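Local coordinates for protein Co-type Nitrile Hydratase beta subunit (Pseudomonas putida, PDB 3QYH) that pairs with an alpha subunit to form a cobalt-dependent nitrile hydratase, which probably hydrates nitriles to the corresponding amides, at residues V162-F168 with P182-T187; A127-F131 with D213-P218; N2-G8 with M150-R155. One frame throughout, in Å; residues are numbered along the deposited sequence.

Contact 1. Residues V162-F168 with P182-T187; sequences VIDHGVF and PQHVYT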
loop_
_atom_site.group_PDB
_atom_site.type_symbol
_atom_site.label_atom_id
_atom_site.label_comp_id
_atom_site.label_asym_id
_atom_site.label_seq_id
_atom_site.Cartn_x
_atom_site.Cartn_y
_atom_site.Cartn_z
ATOM N N VAL B 162 10.770 16.909 -4.991
ATOM C CA VAL B 162 11.832 16.143 -5.653
ATOM C C VAL B 162 11.338 15.378 -6.898
ATOM O O VAL B 162 12.144 15.001 -7.751
ATOM C CB VAL B 162 12.558 15.171 -4.698
ATOM C CG1 VAL B 162 13.404 15.939 -3.681
ATOM C CG2 VAL B 162 11.561 14.231 -3.976
ATOM N N ILE B 163 10.029 15.162 -7.002
ATOM C CA ILE B 163 9.442 14.565 -8.203
ATOM C C ILE B 163 8.075 15.159 -8.469
ATOM O O ILE B 163 7.261 15.292 -7.547
ATOM C CB ILE B 163 9.213 13.032 -8.063
ATOM C CG1 ILE B 163 10.475 12.310 -7.617
ATOM C CG2 ILE B 163 8.653 12.445 -9.374
ATOM C CD1 ILE B 163 10.261 10.829 -7.308
ATOM N N ASP B 164 7.799 15.491 -9.726
ATOM C CA ASP B 164 6.430 15.800 -10.130
ATOM C C ASP B 164 5.924 14.573 -10.891
ATOM O O ASP B 164 6.431 14.264 -11.961
ATOM C CB ASP B 164 6.406 17.051 -11.023
ATOM C CG ASP B 164 5.040 17.356 -11.587
ATOM O OD1 ASP B 164 4.090 16.553 -11.406
ATOM O OD2 ASP B 164 4.913 18.426 -12.221
ATOM N N HIS B 165 4.939 13.868 -10.344
ATOM C CA HIS B 165 4.453 12.629 -10.963
ATOM C C HIS B 165 3.411 12.839 -12.049
ATOM O O HIS B 165 2.988 11.880 -12.702
ATOM C CB HIS B 165 3.894 11.681 -9.891
ATOM C CG HIS B 165 4.924 11.204 -8.926
ATOM N ND1 HIS B 165 5.815 10.193 -9.227
ATOM C CD2 HIS B 165 5.218 11.601 -7.663
ATOM C CE1 HIS B 165 6.615 9.991 -8.197
ATOM N NE2 HIS B 165 6.271 10.831 -7.233
ATOM N N GLY B 166 2.975 14.079 -12.249
ATOM C CA GLY B 166 1.900 14.347 -13.187
ATOM C C GLY B 166 0.551 14.383 -12.499
ATOM O O GLY B 166 0.469 14.497 -11.272
ATOM N N VAL B 167 -0.506 14.256 -13.281
ATOM C CA VAL B 167 -1.855 14.522 -12.826
ATOM C C VAL B 167 -2.586 13.275 -12.333
ATOM O O VAL B 167 -2.584 12.248 -13.003
ATOM C CB VAL B 167 -2.684 15.181 -13.952
ATOM C CG1 VAL B 167 -4.147 15.335 -13.533
ATOM C CG2 VAL B 167 -2.088 16.534 -14.319
ATOM N N PHE B 168 -3.245 13.389 -11.178
ATOM C CA PHE B 168 -3.985 12.276 -10.576
ATOM C C PHE B 168 -5.309 12.736 -9.993
ATOM O O PHE B 168 -5.483 13.915 -9.660
ATOM C CB PHE B 168 -3.153 11.628 -9.462
ATOM C CG PHE B 168 -1.960 10.871 -9.973
ATOM C CD1 PHE B 168 -2.051 9.519 -10.248
ATOM C CD2 PHE B 168 -0.756 11.521 -10.203
ATOM C CE1 PHE B 168 -0.937 8.803 -10.736
ATOM C CE2 PHE B 168 0.344 10.834 -10.702
ATOM C CZ PHE B 168 0.251 9.470 -10.970
ATOM N N PRO B 182 -8.824 16.513 -10.776
ATOM C CA PRO B 182 -7.449 16.039 -10.951
ATOM C C PRO B 182 -6.418 17.170 -10.864
ATOM O O PRO B 182 -6.672 18.293 -11.300
ATOM C CB PRO B 182 -7.458 15.421 -12.366
ATOM C CG PRO B 182 -8.885 15.271 -12.716
ATOM C CD PRO B 182 -9.650 16.297 -11.972
ATOM N N GLN B 183 -5.271 16.867 -10.276
ATOM C CA GLN B 183 -4.224 17.860 -10.088
ATOM C C GLN B 183 -2.918 17.105 -9.930
ATOM O O GLN B 183 -2.910 15.870 -9.835
ATOM C CB GLN B 183 -4.511 18.739 -8.853
ATOM C CG GLN B 183 -4.558 17.953 -7.529
ATOM C CD GLN B 183 -4.861 18.818 -6.311
ATOM O OE1 GLN B 183 -4.276 19.894 -6.130
ATOM N NE2 GLN B 183 -5.780 18.351 -5.461
ATOM N N HIS B 184 -1.811 17.838 -9.919
ATOM C CA HIS B 184 -0.511 17.226 -9.781
ATOM C C HIS B 184 -0.253 16.631 -8.399
ATOM O O HIS B 184 -0.740 17.139 -7.369
ATOM C CB HIS B 184 0.589 18.223 -10.143
ATOM C CG HIS B 184 0.736 18.435 -11.618
ATOM N ND1 HIS B 184 1.769 17.891 -12.347
ATOM C CD2 HIS B 184 -0.050 19.092 -12.503
ATOM C CE1 HIS B 184 1.636 18.237 -13.617
ATOM N NE2 HIS B 184 0.537 18.957 -13.740
ATOM N N VAL B 185 0.523 15.551 -8.398
ATOM C CA VAL B 185 1.013 14.928 -7.174
ATOM C C VAL B 185 2.527 14.988 -7.213
ATOM O O VAL B 185 3.145 14.682 -8.248
ATOM C CB VAL B 185 0.552 13.454 -7.082
ATOM C CG1 VAL B 185 1.268 12.735 -5.946
ATOM C CG2 VAL B 185 -0.965 13.384 -6.911
ATOM N N TYR B 186 3.138 15.401 -6.112
ATOM C CA TYR B 186 4.589 15.520 -6.049
ATOM C C TYR B 186 5.103 14.625 -4.938
ATOM O O TYR B 186 4.437 14.464 -3.912
ATOM C CB TYR B 186 5.001 16.959 -5.711
ATOM C CG TYR B 186 4.356 18.049 -6.556
ATOM C CD1 TYR B 186 3.138 18.621 -6.194
ATOM C CD2 TYR B 186 4.988 18.527 -7.707
ATOM C CE1 TYR B 186 2.557 19.614 -6.966
ATOM C CE2 TYR B 186 4.418 19.526 -8.477
ATOM C CZ TYR B 186 3.215 20.067 -8.108
ATOM O OH TYR B 186 2.631 21.053 -8.858
ATOM N N THR B 187 6.288 14.055 -5.110
ATOM C CA THR B 187 7.020 13.574 -3.937
ATOM C C THR B 187 7.766 14.742 -3.297
ATOM O O THR B 187 8.506 15.468 -3.977
ATOM C CB THR B 187 8.029 12.462 -4.257
ATOM O OG1 THR B 187 7.337 11.335 -4.796
ATOM C CG2 THR B 187 8.752 12.014 -2.966
#

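Contact 2. Residues A127-F131 with D213-P218; sequences ARARF and DDYLEP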
loop_
_atom_site.group_PDB
_atom_site.type_symbol
_atom_site.label_atom_id
_atom_site.label_comp_id
_atom_site.label_asym_id
_atom_site.label_seq_id
_atom_site.Cartn_x
_atom_site.Cartn_y
_atom_site.Cartn_z
ATOM N N ALA B 127 -5.604 20.461 -12.977
ATOM C CA ALA B 127 -5.013 21.740 -12.610
ATOM C C ALA B 127 -3.534 21.789 -12.991
ATOM O O ALA B 127 -2.825 20.783 -12.923
ATOM C CB ALA B 127 -5.209 22.010 -11.118
ATOM N N ARG B 128 -3.072 22.959 -13.406
ATOM C CA ARG B 128 -1.672 23.145 -13.766
ATOM C C ARG B 128 -0.769 22.982 -12.543
ATOM O O ARG B 128 -1.154 23.295 -11.422
ATOM C CB ARG B 128 -1.467 24.546 -14.376
ATOM C CG ARG B 128 -1.894 25.668 -13.401
ATOM C CD ARG B 128 -1.480 27.145 -13.703
ATOM N NE ARG B 128 -0.073 27.322 -13.571
ATOM C CZ ARG B 128 0.750 27.904 -12.708
ATOM N NH1 ARG B 128 1.997 27.689 -13.049
ATOM N NH2 ARG B 128 0.473 28.654 -11.642
ATOM N N ALA B 129 0.448 22.504 -12.762
ATOM C CA ALA B 129 1.405 22.361 -11.679
ATOM C C ALA B 129 1.886 23.742 -11.241
ATOM O O ALA B 129 2.320 24.538 -12.072
ATOM C CB ALA B 129 2.581 21.509 -12.129
ATOM N N ARG B 130 1.790 24.032 -9.943
ATOM C CA ARG B 130 2.316 25.286 -9.405
ATOM C C ARG B 130 3.774 25.154 -9.004
ATOM O O ARG B 130 4.452 26.154 -8.824
ATOM C CB ARG B 130 1.514 25.728 -8.179
ATOM C CG ARG B 130 0.122 26.208 -8.476
ATOM C CD ARG B 130 -0.486 26.769 -7.184
ATOM N NE ARG B 130 -0.697 25.713 -6.199
ATOM C CZ ARG B 130 -0.804 25.904 -4.886
ATOM N NH1 ARG B 130 -0.684 27.125 -4.362
ATOM N NH2 ARG B 130 -1.016 24.866 -4.089
ATOM N N PHE B 131 4.260 23.925 -8.841
ATOM C CA PHE B 131 5.607 23.720 -8.329
ATOM C C PHE B 131 6.524 22.935 -9.283
ATOM O O PHE B 131 6.079 22.117 -10.081
ATOM C CB PHE B 131 5.546 23.047 -6.946
ATOM C CG PHE B 131 4.571 23.703 -6.010
ATOM C CD1 PHE B 131 4.864 24.921 -5.429
ATOM C CD2 PHE B 131 3.346 23.122 -5.749
ATOM C CE1 PHE B 131 3.947 25.543 -4.593
ATOM C CE2 PHE B 131 2.429 23.743 -4.902
ATOM C CZ PHE B 131 2.741 24.955 -4.329
ATOM N N ASP B 213 -1.074 18.888 -5.148
ATOM C CA ASP B 213 -0.694 20.284 -5.379
ATOM C C ASP B 213 -1.359 21.237 -4.384
ATOM O O ASP B 213 -0.677 22.042 -3.744
ATOM C CB ASP B 213 -1.040 20.695 -6.821
ATOM C CG ASP B 213 -0.473 22.047 -7.196
ATOM O OD1 ASP B 213 -0.923 23.040 -6.609
ATOM O OD2 ASP B 213 0.416 22.114 -8.082
ATOM N N ASP B 214 -2.678 21.153 -4.235
ATOM C CA ASP B 214 -3.335 22.087 -3.324
ATOM C C ASP B 214 -3.212 21.739 -1.835
ATOM O O ASP B 214 -3.858 22.369 -1.012
ATOM C CB ASP B 214 -4.791 22.388 -3.730
ATOM C CG ASP B 214 -5.723 21.209 -3.531
ATOM O OD1 ASP B 214 -5.296 20.164 -2.990
ATOM O OD2 ASP B 214 -6.899 21.325 -3.927
ATOM N N TYR B 215 -2.379 20.751 -1.499
ATOM C CA TYR B 215 -2.010 20.495 -0.103
ATOM C C TYR B 215 -0.879 21.444 0.278
ATOM O O TYR B 215 -0.496 21.531 1.449
ATOM C CB TYR B 215 -1.465 19.074 0.067
ATOM C CG TYR B 215 -2.463 17.931 0.070
ATOM C CD1 TYR B 215 -3.819 18.131 -0.187
ATOM C CD2 TYR B 215 -2.019 16.630 0.308
ATOM C CE1 TYR B 215 -4.720 17.041 -0.173
ATOM C CE2 TYR B 215 -2.891 15.548 0.310
ATOM C CZ TYR B 215 -4.232 15.748 0.074
ATOM O OH TYR B 215 -5.054 14.625 0.077
ATOM N N LEU B 216 -0.328 22.140 -0.713
ATOM C CA LEU B 216 0.939 22.856 -0.531
ATOM C C LEU B 216 0.840 24.358 -0.777
ATOM O O LEU B 216 -0.098 24.828 -1.425
ATOM C CB LEU B 216 2.013 22.275 -1.457
ATOM C CG LEU B 216 2.205 20.760 -1.439
ATOM C CD1 LEU B 216 3.144 20.330 -2.551
ATOM C CD2 LEU B 216 2.726 20.292 -0.075
ATOM N N GLU B 217 1.830 25.095 -0.262
ATOM C CA GLU B 217 2.030 26.505 -0.606
ATOM C C GLU B 217 3.527 26.720 -0.691
ATOM O O GLU B 217 4.282 25.947 -0.110
ATOM C CB GLU B 217 1.460 27.427 0.471
ATOM C CG GLU B 217 2.262 27.432 1.755
ATOM C CD GLU B 217 1.661 28.343 2.835
ATOM O OE1 GLU B 217 0.728 29.126 2.541
ATOM O OE2 GLU B 217 2.130 28.265 3.986
ATOM N N PRO B 218 3.961 27.777 -1.414
ATOM C CA PRO B 218 5.387 28.113 -1.490
ATOM C C PRO B 218 5.925 28.346 -0.096
ATOM O O PRO B 218 5.224 28.941 0.730
ATOM C CB PRO B 218 5.401 29.417 -2.292
ATOM C CG PRO B 218 4.142 29.409 -3.075
ATOM C CD PRO B 218 3.127 28.681 -2.227
HETATM O O HOH W 1 -1.607 27.047 -1.628
#

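Contact 3. Residues N2-G8 with M150-R155; sequences NGIHDTG and MPRYTR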
loop_
_atom_site.group_PDB
_atom_site.type_symbol
_atom_site.label_atom_id
_atom_site.label_comp_id
_atom_site.label_asym_id
_atom_site.label_seq_id
_atom_site.Cartn_x
_atom_site.Cartn_y
_atom_site.Cartn_z
ATOM N N ASN B 2 -8.453 13.158 11.365
ATOM C CA ASN B 2 -7.364 12.942 12.326
ATOM C C ASN B 2 -7.616 11.720 13.183
ATOM O O ASN B 2 -7.811 11.828 14.395
ATOM C CB ASN B 2 -7.170 14.167 13.214
ATOM C CG ASN B 2 -6.726 15.390 12.440
ATOM O OD1 ASN B 2 -6.366 15.306 11.257
ATOM N ND2 ASN B 2 -6.738 16.542 13.105
ATOM N N GLY B 3 -7.626 10.556 12.544
ATOM C CA GLY B 3 -8.044 9.337 13.209
ATOM C C GLY B 3 -6.866 8.466 13.560
ATOM O O GLY B 3 -5.729 8.798 13.251
ATOM N N ILE B 4 -7.153 7.340 14.203
ATOM C CA ILE B 4 -6.141 6.414 14.681
ATOM C C ILE B 4 -5.326 5.756 13.529
ATOM O O ILE B 4 -4.227 5.280 13.766
ATOM C CB ILE B 4 -6.809 5.319 15.535
ATOM C CG1 ILE B 4 -5.771 4.474 16.273
ATOM C CG2 ILE B 4 -7.684 4.439 14.680
ATOM C CD1 ILE B 4 -5.192 5.155 17.438
ATOM N N HIS B 5 -5.869 5.748 12.311
ATOM C CA HIS B 5 -5.173 5.204 11.123
ATOM C C HIS B 5 -3.965 6.050 10.733
ATOM O O HIS B 5 -3.074 5.580 10.029
ATOM C CB HIS B 5 -6.106 5.169 9.901
ATOM C CG HIS B 5 -6.291 6.506 9.255
ATOM N ND1 HIS B 5 -7.198 7.437 9.718
ATOM C CD2 HIS B 5 -5.679 7.075 8.187
ATOM C CE1 HIS B 5 -7.128 8.524 8.968
ATOM N NE2 HIS B 5 -6.214 8.332 8.034
ATOM N N ASP B 6 -3.960 7.318 11.127
ATOM C CA ASP B 6 -2.860 8.213 10.766
ATOM C C ASP B 6 -1.721 7.993 11.779
ATOM O O ASP B 6 -1.577 8.746 12.744
ATOM C CB ASP B 6 -3.362 9.665 10.743
ATOM C CG ASP B 6 -2.335 10.658 10.193
ATOM O OD1 ASP B 6 -1.138 10.304 10.112
ATOM O OD2 ASP B 6 -2.733 11.818 9.880
ATOM N N THR B 7 -0.923 6.943 11.553
ATOM C CA THR B 7 -0.020 6.427 12.573
ATOM C C THR B 7 1.343 7.114 12.654
ATOM O O THR B 7 2.043 6.977 13.657
ATOM C CB THR B 7 0.283 4.930 12.355
ATOM O OG1 THR B 7 0.976 4.759 11.109
ATOM C CG2 THR B 7 -0.994 4.092 12.384
ATOM N N GLY B 8 1.749 7.801 11.590
ATOM C CA GLY B 8 3.134 8.240 11.478
ATOM C C GLY B 8 3.572 9.091 12.660
ATOM O O GLY B 8 2.922 10.100 12.982
ATOM N N MET B 150 -2.860 13.873 3.429
ATOM C CA MET B 150 -1.741 14.572 4.050
ATOM C C MET B 150 -1.617 14.130 5.484
ATOM O O MET B 150 -2.455 14.496 6.321
ATOM C CB MET B 150 -1.883 16.122 3.978
ATOM C CG MET B 150 -3.224 16.708 4.374
ATOM S SD MET B 150 -3.021 18.447 4.944
ATOM C CE MET B 150 -2.595 19.268 3.410
ATOM N N PRO B 151 -0.594 13.317 5.783
ATOM C CA PRO B 151 -0.514 12.808 7.156
ATOM C C PRO B 151 -0.341 13.952 8.148
ATOM O O PRO B 151 0.260 14.982 7.818
ATOM C CB PRO B 151 0.735 11.935 7.149
ATOM C CG PRO B 151 0.931 11.537 5.667
ATOM C CD PRO B 151 0.479 12.791 4.915
ATOM N N ARG B 152 -0.863 13.764 9.355
ATOM C CA ARG B 152 -0.755 14.783 10.387
ATOM C C ARG B 152 0.697 15.186 10.602
ATOM O O ARG B 152 0.985 16.365 10.787
ATOM C CB ARG B 152 -1.342 14.272 11.698
ATOM C CG ARG B 152 -2.344 15.227 12.295
ATOM C CD ARG B 152 -3.151 14.636 13.470
ATOM N NE ARG B 152 -3.452 15.700 14.431
ATOM C CZ ARG B 152 -4.013 15.516 15.629
ATOM N NH1 ARG B 152 -4.240 16.560 16.431
ATOM N NH2 ARG B 152 -4.345 14.296 16.028
ATOM N N TYR B 153 1.614 14.214 10.560
ATOM C CA TYR B 153 3.021 14.502 10.857
ATOM C C TYR B 153 3.704 15.454 9.859
ATOM O O TYR B 153 4.789 15.963 10.137
ATOM C CB TYR B 153 3.846 13.208 11.050
ATOM C CG TYR B 153 4.193 12.453 9.768
ATOM C CD1 TYR B 153 3.419 11.361 9.345
ATOM C CD2 TYR B 153 5.296 12.823 8.992
ATOM C CE1 TYR B 153 3.731 10.665 8.157
ATOM C CE2 TYR B 153 5.626 12.128 7.829
ATOM C CZ TYR B 153 4.840 11.058 7.411
ATOM O OH TYR B 153 5.182 10.388 6.252
ATOM N N THR B 154 3.074 15.689 8.708
ATOM C CA THR B 154 3.647 16.582 7.698
ATOM C C THR B 154 3.091 18.013 7.758
ATOM O O THR B 154 3.659 18.929 7.158
ATOM C CB THR B 154 3.405 16.062 6.245
ATOM O OG1 THR B 154 2.019 16.146 5.929
ATOM C CG2 THR B 154 3.906 14.622 6.051
ATOM N N ARG B 155 1.984 18.205 8.467
ATOM C CA ARG B 155 1.270 19.476 8.368
ATOM C C ARG B 155 2.058 20.660 8.968
ATOM O O ARG B 155 2.597 20.572 10.061
ATOM C CB ARG B 155 -0.147 19.351 8.952
ATOM C CG ARG B 155 -0.966 18.341 8.168
ATOM C CD ARG B 155 -2.378 18.179 8.681
ATOM N NE ARG B 155 -2.911 16.881 8.268
ATOM C CZ ARG B 155 -3.967 16.302 8.839
ATOM N NH1 ARG B 155 -4.610 16.919 9.830
ATOM N NH2 ARG B 155 -4.387 15.114 8.431
HETATM O O HOH W 2 -7.683 15.260 8.811
HETATM O O HOH W 3 0.726 11.488 11.545
#

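Contact 1. Residues V162-F168 with P182-T187
Strand segments 162-168 and 183-187 run antiparallel, their axes 145° apart and 4.3 Å at closest approach. The ladder of backbone hydrogen bonds is interrupted twice by bulges. At one end Val162 and Ile163 both face Thr187 in a classic beta bulge: Val162 N donates to Thr187 O (2.9 Å), Ile163 N reaches the same oxygen more weakly (3.4 Å), and Thr187 N donates to Ile163 O (2.9 Å). Then the register slips by one residue, so that His165 N binds Val185 O (2.9 Å) while Val185 N binds Gly166 O (3.1 Å). Regular pairing resumes at Val167 opposite His184, a non-hydrogen-bonded pair; next, Phe168 N donates to Gln183 O (2.8 Å) and Gln183 N to Phe168 O (3.0 Å).

Side-chain polar bonds reinforce this second bulge. Asp164 OD1 accepts from Gly166 N (2.8 Å), closing an Asx turn, and from His184 ND1 (2.8 Å). Gly166 has a positive phi of 94°, and a CB there would jam against His165 O. His165 NE2 donates to Thr187 OG1 (2.7 Å), a hydroxyl also bonded to Asp210.

Apolar packing centres on Val167: its CG2 makes a CH-pi contact over the face of the His184 ring (3.9 Å to the centroid), and Val167 CG1 meets Pro182 CB at 3.5 Å. On the other face Phe168 CD2 lies 3.8 Å from Val185 CG2.

The two strands, joined by a connection containing helix 171-174, are inner strands of a probably SH3-like sheet: 206-212 flanks 183-191, 136-139 flanks 158-168, and the alpha subunit packs on Ile163, His165, Phe168 and Thr187.

Contact 2. Residues A127-F131 with D213-P218
Neither segment pairs with the other as a strand. Residues 127-131 follow an irregular, mostly extended course, whereas 213-215 form a 3-10 turn, closed by Leu216 N to Asp213 O (3.1 Å), that leads straight into the short strand 216-218. The nearest CA atoms, those of Ala129 and Asp213, are 7.0 Å apart, and the gap is bridged by a carboxylate: Arg130 N donates almost linearly to Asp213 OD2 (3.0 Å), an oxygen also bonded by Tyr186. A 3-10 turn ahead of a short final strand is a familiar feature of SH3-like barrels, the fold class of this C-terminal region.

The Arg130 side chain wraps this turn. Arg130 NE forms a salt bridge with Asp213 OD1 (2.7 Å), and Arg130 NH2 bonds the backbone oxygens Leu216 O (2.8 Å) and Asp213 O (2.9 Å), so the guanidinium spans the turn and the start of the strand. A water links Arg130 NH1 (2.9 Å) to Leu216 O (2.7 Å). Beside this polar cluster the buried Phe131 packs its CE2 on Leu216 CB (3.8 Å) and its CE1 on Pro218 CD (4.0 Å), while Val137 and Val161 touch it from strands 136-139 and 158-168.

Contact 3. Residues N2-G8 with M150-R155
Asp6, at the centre of an inverse gamma turn, holds chi1 at t and so extends its carboxylate to the 3-10 turn 152-154. Asp6 OD2 accepts from Arg152 N (2.7 Å); Asp6 OD1 binds a water (2.6 Å) that also donates to Gly8 O (3.0 Å) and accepts weakly from Tyr153 N (3.0 Å), bridging the segments. Arg155 is extended (chi2 and chi3 both t), which brings its guanidinium to Met150 O, bonded by Arg155 NE (3.1 Å) and Arg155 NH2 (2.9 Å). Arg155 NH1 donates to Asn2 OD1 (2.8 Å), while Asp6 OD2 is a long 4.0 Å from Arg155 NH2, an electrostatic pairing. Arg152, off-rotamer at chi1 (-129°), has over one guanidinium face Asn2 ND2, itself hydrogen-bonded to Asn143. With Tyr153 at chi1 p, a CB on Gly8 would lie 2.5 Å from Tyr153 CD1. The N-terminal tail thus meets the loop between strands 136-139 and 158-168, with Tyr153 on strand 206-212, Ile4 on helix 60-65, and the alpha subunit against Thr7 and Pro151.

In the fold
Contacts 1 and 2 belong to one beta unit and touch directly: the Tyr186 hydroxyl and the carboxylate of Asp213 probably hydrogen-bond, as do Gln183 and the backbone of Asp214. All three contacts are partly buried, contact 2 being the most exposed. Contact 1 is strand pairing within the sheet, ruled by main-chain bonds; contact 2 relies on one arginine and one phenylalanine. Contact 3 instead joins the N-terminal family region to the C-terminal one through charged and amide side chains and water; its Pro151 side chain is about 11 Å from the cobalt ion. Contacts 1 and 3 both meet the alpha subunit, whereas contact 2 meets no other chain. Contact 3 meets contact 2 where Met150 packs on Tyr215.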